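PDB 5X2E: tegumental protein 20.8 kDa from Clonorchis sinensis, which binds a calcium ion in the first hand of the EF-hand pair that forms its calmodulin-like N-terminal domain, the part of the longer protein modelled here. Local coordinates for residues Ile18-Glu24 against Val37-Lys41; Phe3-Phe7 against Phe57-Leu63. Residue numbers count along the deposited sequence, not the author numbering.

Contact 1. Residues Ile18-Glu24 against Val37-Lys41. With CA (calcium ion), chain B.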
# COMPACT_ATOMS: atom_id res chain seq x y z
N ILE A 18 4.24 3.37 2.30
CA ILE A 18 2.93 3.93 2.56
C ILE A 18 3.01 4.72 3.87
O ILE A 18 3.30 4.18 4.96
CB ILE A 18 1.85 2.84 2.61
CG1 ILE A 18 1.58 2.34 1.19
CG2 ILE A 18 0.60 3.36 3.33
CD1 ILE A 18 0.56 1.17 1.14
N SER A 19 2.82 6.02 3.78
CA SER A 19 2.75 6.83 4.97
C SER A 19 1.37 6.69 5.61
O SER A 19 0.37 6.36 4.94
CB SER A 19 3.04 8.31 4.62
OG SER A 19 1.90 8.85 3.98
N TYR A 20 1.28 6.98 6.90
CA TYR A 20 -0.01 6.95 7.54
C TYR A 20 -1.02 7.96 6.91
O TYR A 20 -2.16 7.60 6.63
CB TYR A 20 0.13 7.13 9.03
CG TYR A 20 0.82 5.99 9.80
CD1 TYR A 20 1.10 4.76 9.22
CD2 TYR A 20 1.19 6.19 11.13
CE1 TYR A 20 1.70 3.74 9.96
CE2 TYR A 20 1.80 5.20 11.86
CZ TYR A 20 2.06 3.97 11.28
OH TYR A 20 2.65 2.99 12.08
N PRO A 21 -0.59 9.19 6.54
CA PRO A 21 -1.56 10.05 5.82
C PRO A 21 -2.03 9.44 4.48
O PRO A 21 -3.22 9.58 4.15
CB PRO A 21 -0.77 11.36 5.60
CG PRO A 21 0.16 11.39 6.83
CD PRO A 21 0.60 9.95 6.99
N GLU A 22 -1.13 8.80 3.72
CA GLU A 22 -1.54 8.16 2.47
C GLU A 22 -2.62 7.12 2.71
O GLU A 22 -3.61 7.07 1.99
CB GLU A 22 -0.32 7.49 1.78
CG GLU A 22 0.55 8.47 1.02
CD GLU A 22 1.82 7.82 0.46
OE1 GLU A 22 2.27 6.76 0.96
OE2 GLU A 22 2.40 8.35 -0.51
N LEU A 23 -2.42 6.27 3.72
CA LEU A 23 -3.37 5.24 4.07
C LEU A 23 -4.70 5.87 4.50
O LEU A 23 -5.77 5.47 4.06
CB LEU A 23 -2.77 4.37 5.18
CG LEU A 23 -3.70 3.34 5.81
CD1 LEU A 23 -4.16 2.28 4.78
CD2 LEU A 23 -2.99 2.71 6.99
N GLU A 24 -4.60 6.91 5.33
CA GLU A 24 -5.79 7.56 5.84
C GLU A 24 -6.59 8.26 4.73
O GLU A 24 -7.83 8.22 4.72
CB GLU A 24 -5.40 8.51 6.97
CG GLU A 24 -4.94 7.69 8.18
CD GLU A 24 -3.93 8.29 9.08
OE1 GLU A 24 -3.49 9.44 8.90
OE2 GLU A 24 -3.62 7.55 10.06
N VAL A 37 -7.56 1.61 9.13
CA VAL A 37 -6.24 2.19 9.37
C VAL A 37 -5.49 1.35 10.41
O VAL A 37 -4.34 0.90 10.16
CB VAL A 37 -6.35 3.68 9.81
CG1 VAL A 37 -4.97 4.21 10.16
CG2 VAL A 37 -7.03 4.53 8.74
N GLU A 38 -6.14 1.08 11.53
CA GLU A 38 -5.52 0.25 12.57
C GLU A 38 -5.19 -1.15 12.07
O GLU A 38 -4.17 -1.71 12.43
CB GLU A 38 -6.42 0.15 13.79
CG GLU A 38 -6.43 1.41 14.63
CD GLU A 38 -5.45 1.36 15.77
OE1 GLU A 38 -5.85 0.89 16.86
OE2 GLU A 38 -4.29 1.81 15.59
N LYS A 39 -6.04 -1.73 11.23
CA LYS A 39 -5.80 -3.08 10.72
C LYS A 39 -4.54 -3.12 9.85
O LYS A 39 -3.72 -4.04 9.97
CB LYS A 39 -7.01 -3.60 9.94
CG LYS A 39 -8.29 -3.73 10.75
CD LYS A 39 -9.40 -4.26 9.83
CE LYS A 39 -10.72 -3.51 10.01
NZ LYS A 39 -11.33 -3.73 11.35
N TRP A 40 -4.37 -2.14 8.97
CA TRP A 40 -3.16 -2.06 8.12
C TRP A 40 -1.91 -1.87 8.97
O TRP A 40 -0.85 -2.44 8.69
CB TRP A 40 -3.30 -0.93 7.08
CG TRP A 40 -4.03 -1.38 5.84
CD1 TRP A 40 -5.34 -1.80 5.76
CD2 TRP A 40 -3.49 -1.48 4.52
NE1 TRP A 40 -5.63 -2.17 4.47
CE2 TRP A 40 -4.51 -1.98 3.69
CE3 TRP A 40 -2.22 -1.22 3.95
CZ2 TRP A 40 -4.32 -2.21 2.33
CZ3 TRP A 40 -2.05 -1.44 2.59
CH2 TRP A 40 -3.10 -1.94 1.80
N LYS A 41 -2.02 -1.03 9.99
CA LYS A 41 -0.86 -0.79 10.86
C LYS A 41 -0.49 -2.10 11.56
O LYS A 41 0.68 -2.45 11.67
CB LYS A 41 -1.15 0.31 11.88
CG LYS A 41 -1.28 1.72 11.34
CD LYS A 41 -1.62 2.72 12.45
CE LYS A 41 -1.65 4.17 11.93
NZ LYS A 41 -1.91 5.15 13.01
CA CA B . 4.45 6.89 -0.25
O HOH W 1 5.12 8.35 1.46

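Contact 2. Residues Phe3-Phe7 against Phe57-Leu63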
# COMPACT_ATOMS: atom_id res chain seq x y z
N PHE A 3 -4.28 -6.87 -3.85
CA PHE A 3 -3.42 -6.15 -2.93
C PHE A 3 -2.30 -5.42 -3.68
O PHE A 3 -1.89 -4.35 -3.24
CB PHE A 3 -2.83 -7.10 -1.90
CG PHE A 3 -3.79 -7.49 -0.83
CD1 PHE A 3 -4.37 -6.52 -0.02
CD2 PHE A 3 -4.08 -8.81 -0.59
CE1 PHE A 3 -5.25 -6.86 0.99
CE2 PHE A 3 -4.95 -9.16 0.43
CZ PHE A 3 -5.54 -8.17 1.21
N ILE A 4 -1.82 -5.99 -4.79
CA ILE A 4 -0.78 -5.35 -5.60
C ILE A 4 -1.26 -3.97 -6.06
O ILE A 4 -0.60 -2.93 -5.85
CB ILE A 4 -0.39 -6.24 -6.83
CG1 ILE A 4 0.32 -7.51 -6.34
CG2 ILE A 4 0.51 -5.48 -7.77
CD1 ILE A 4 0.32 -8.70 -7.31
N ASN A 5 -2.45 -3.95 -6.65
CA ASN A 5 -3.10 -2.74 -7.10
C ASN A 5 -3.35 -1.74 -5.98
O ASN A 5 -3.09 -0.54 -6.12
CB ASN A 5 -4.41 -3.15 -7.74
CG ASN A 5 -5.10 -2.04 -8.48
OD1 ASN A 5 -4.89 -0.86 -8.24
ND2 ASN A 5 -5.98 -2.43 -9.40
N ILE A 6 -3.87 -2.22 -4.85
CA ILE A 6 -4.23 -1.31 -3.76
C ILE A 6 -2.97 -0.66 -3.19
O ILE A 6 -2.97 0.54 -2.90
CB ILE A 6 -5.06 -2.06 -2.68
CG1 ILE A 6 -6.43 -2.46 -3.28
CG2 ILE A 6 -5.23 -1.20 -1.42
CD1 ILE A 6 -7.16 -3.55 -2.52
N PHE A 7 -1.87 -1.42 -3.07
CA PHE A 7 -0.61 -0.84 -2.57
C PHE A 7 -0.21 0.33 -3.47
O PHE A 7 0.12 1.42 -2.99
CB PHE A 7 0.54 -1.85 -2.54
CG PHE A 7 1.79 -1.26 -1.96
CD1 PHE A 7 2.09 -1.48 -0.63
CD2 PHE A 7 2.67 -0.51 -2.74
CE1 PHE A 7 3.21 -0.92 -0.05
CE2 PHE A 7 3.80 0.07 -2.16
CZ PHE A 7 4.07 -0.14 -0.82
N PHE A 57 4.94 -5.27 3.65
CA PHE A 57 3.67 -5.56 3.00
C PHE A 57 3.80 -6.90 2.25
O PHE A 57 2.98 -7.81 2.42
CB PHE A 57 3.31 -4.40 2.07
CG PHE A 57 2.02 -4.55 1.33
CD1 PHE A 57 2.02 -4.97 0.01
CD2 PHE A 57 0.81 -4.18 1.92
CE1 PHE A 57 0.82 -5.05 -0.70
CE2 PHE A 57 -0.36 -4.25 1.21
CZ PHE A 57 -0.35 -4.68 -0.11
N CYS A 58 4.87 -7.03 1.46
CA CYS A 58 5.05 -8.22 0.64
C CYS A 58 5.33 -9.46 1.49
O CYS A 58 4.83 -10.55 1.22
CB CYS A 58 6.18 -8.02 -0.36
SG CYS A 58 5.75 -6.93 -1.73
N SER A 59 6.17 -9.31 2.51
CA SER A 59 6.47 -10.45 3.37
C SER A 59 5.20 -11.01 4.04
O SER A 59 5.03 -12.22 4.16
CB SER A 59 7.50 -10.06 4.42
OG SER A 59 8.75 -9.81 3.78
N LYS A 60 4.31 -10.12 4.47
CA LYS A 60 3.10 -10.55 5.16
C LYS A 60 2.13 -11.23 4.21
O LYS A 60 1.41 -12.14 4.60
CB LYS A 60 2.40 -9.37 5.85
CG LYS A 60 3.20 -8.79 7.01
CD LYS A 60 3.31 -9.75 8.20
CE LYS A 60 4.17 -9.12 9.29
NZ LYS A 60 4.28 -9.95 10.52
N LEU A 61 2.11 -10.79 2.95
CA LEU A 61 1.12 -11.29 2.01
C LEU A 61 1.65 -12.40 1.09
O LEU A 61 0.90 -12.96 0.31
CB LEU A 61 0.59 -10.13 1.15
CG LEU A 61 -0.19 -9.10 1.96
CD1 LEU A 61 -0.51 -7.86 1.14
CD2 LEU A 61 -1.46 -9.73 2.47
N GLY A 62 2.95 -12.68 1.16
CA GLY A 62 3.55 -13.67 0.27
C GLY A 62 3.78 -13.17 -1.15
O GLY A 62 3.75 -13.95 -2.10
N LEU A 63 4.01 -11.86 -1.30
CA LEU A 63 4.31 -11.24 -2.59
C LEU A 63 5.80 -10.93 -2.68
O LEU A 63 6.51 -10.99 -1.68
CB LEU A 63 3.48 -9.96 -2.77
CG LEU A 63 1.95 -10.09 -2.68
CD1 LEU A 63 1.30 -8.70 -2.54
CD2 LEU A 63 1.39 -10.88 -3.87

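Contact 1. Residues Ile18-Glu24 against Val37-Lys41
Helix 20-24 and helix 37-41 cross at a strong incline, their N-to-C directions 135° apart and the short axes 10.6 Å apart at closest approach. The backbones come nearest at Glu-24 and Val-37, whose CA atoms lie 6.4 Å apart. Side chains do the joining. Leu-23 points toward helix 37-41: its CD2 sits 3.7 Å from Trp-40 CB and 4.0 Å from Val-37 CG1, while its CD1 lies over a face of the Trp-40 indole in a CH-pi contact, 4.1 Å from the centroid of the five-membered ring. Ile-18 meets the six-membered ring of the same indole, CD1 to Trp-40 CZ3 at 4.0 Å.

This is one of the places where the two EF-hands of the pair meet: the exiting helix of the first packs on the entering helix of the second, and Ile-18, in the short strand of the first loop, hydrogen-bonds through its backbone to Ile-52 in the second. Glu-22 takes no part in the packing; it closes the calcium loop with OE1 and OE2 each 2.5 Å from the ion; Asp-11, Asp-13, Thr-15, the Val-17 carbonyl and water 1 complete the site. Glu-22 also forms a capping box with Ser-19: Glu-22 N to Ser-19 OG and Ser-19 N to Glu-22 OE1 are both 3.0 Å.

At the more open margin, the extended Lys-41 lays CE over the Tyr-20 ring, 3.5 Å from its centroid, with NZ 4.2 Å from it in a cation-pi contact. The Tyr-20 hydroxyl is hydrogen-bonded to Asp-45. Lys-41 NZ is 4.2 Å from Glu-24 OE2, too long for a salt bridge.

Contact 2. Residues Phe3-Phe7 against Phe57-Leu63
This is an apolar, largely aromatic contact that brings together the first helix of the domain and the end of helix 54-61, far apart in sequence. The helices are nearly antiparallel, at 162°, but their short axes stay 12.0 Å apart, so large side chains have to span the gap. Phe-57 is the residue most covered by the other segment. The Phe-7 ring turns its edge to the Phe-57 face, with centroids 4.9 Å apart, planes inclined at 51° and the two CD1 atoms 3.5 Å apart. The tip of Phe-57, CZ, extends on to Phe-3, 3.9 Å from CB and 3.5 Å from the carbonyl O, which lies near the plane of the ring.

In EF-hand terms, the entering helix of the first hand meets the exiting helix of the second, just as the other two helices of the pair meet each other. Phe-7 stands close to the calcium loop, its side chain about 4 Å from that of the ligand Asp-11 at their nearest atoms.

Beyond Phe-57, Leu-61 places CD1 over a face of the Phe-3 ring, 4.3 Å from its centroid. The helix ends at Leu-61, Gly-62 follows with positive phi, and the chain turns back with Leu-63 N bonded to Cys-58 O at 3.0 Å. Leu-63 points toward the first helix, where its CD1 lies 4.1 Å from Ile-4 CG1. Ile-4 also touches Glu-67 and Phe-71 of helix 65-79.

How the contacts relate
Contact 1 is nested within the chain span closed by contact 2: the first helix comes first, then both segments of contact 1, and finally the end of helix 54-61. Together they take in all four helices of the EF-hand pair. Their centres are about 14 Å apart, on opposite sides of the chain's centre, yet their side chains touch. Trp-40 CZ3 lies 3.6 Å from Phe-57 CE2 and Trp-40 CH2 3.9 Å from Ile-6 CG2, while Ile-18 CD1 lies 3.5 Å from Phe-7 CD1. These touches join the two contacts into a shared apolar interior between the hands, next to the calcium loop that leads from helix 3-10 into strand 17-19.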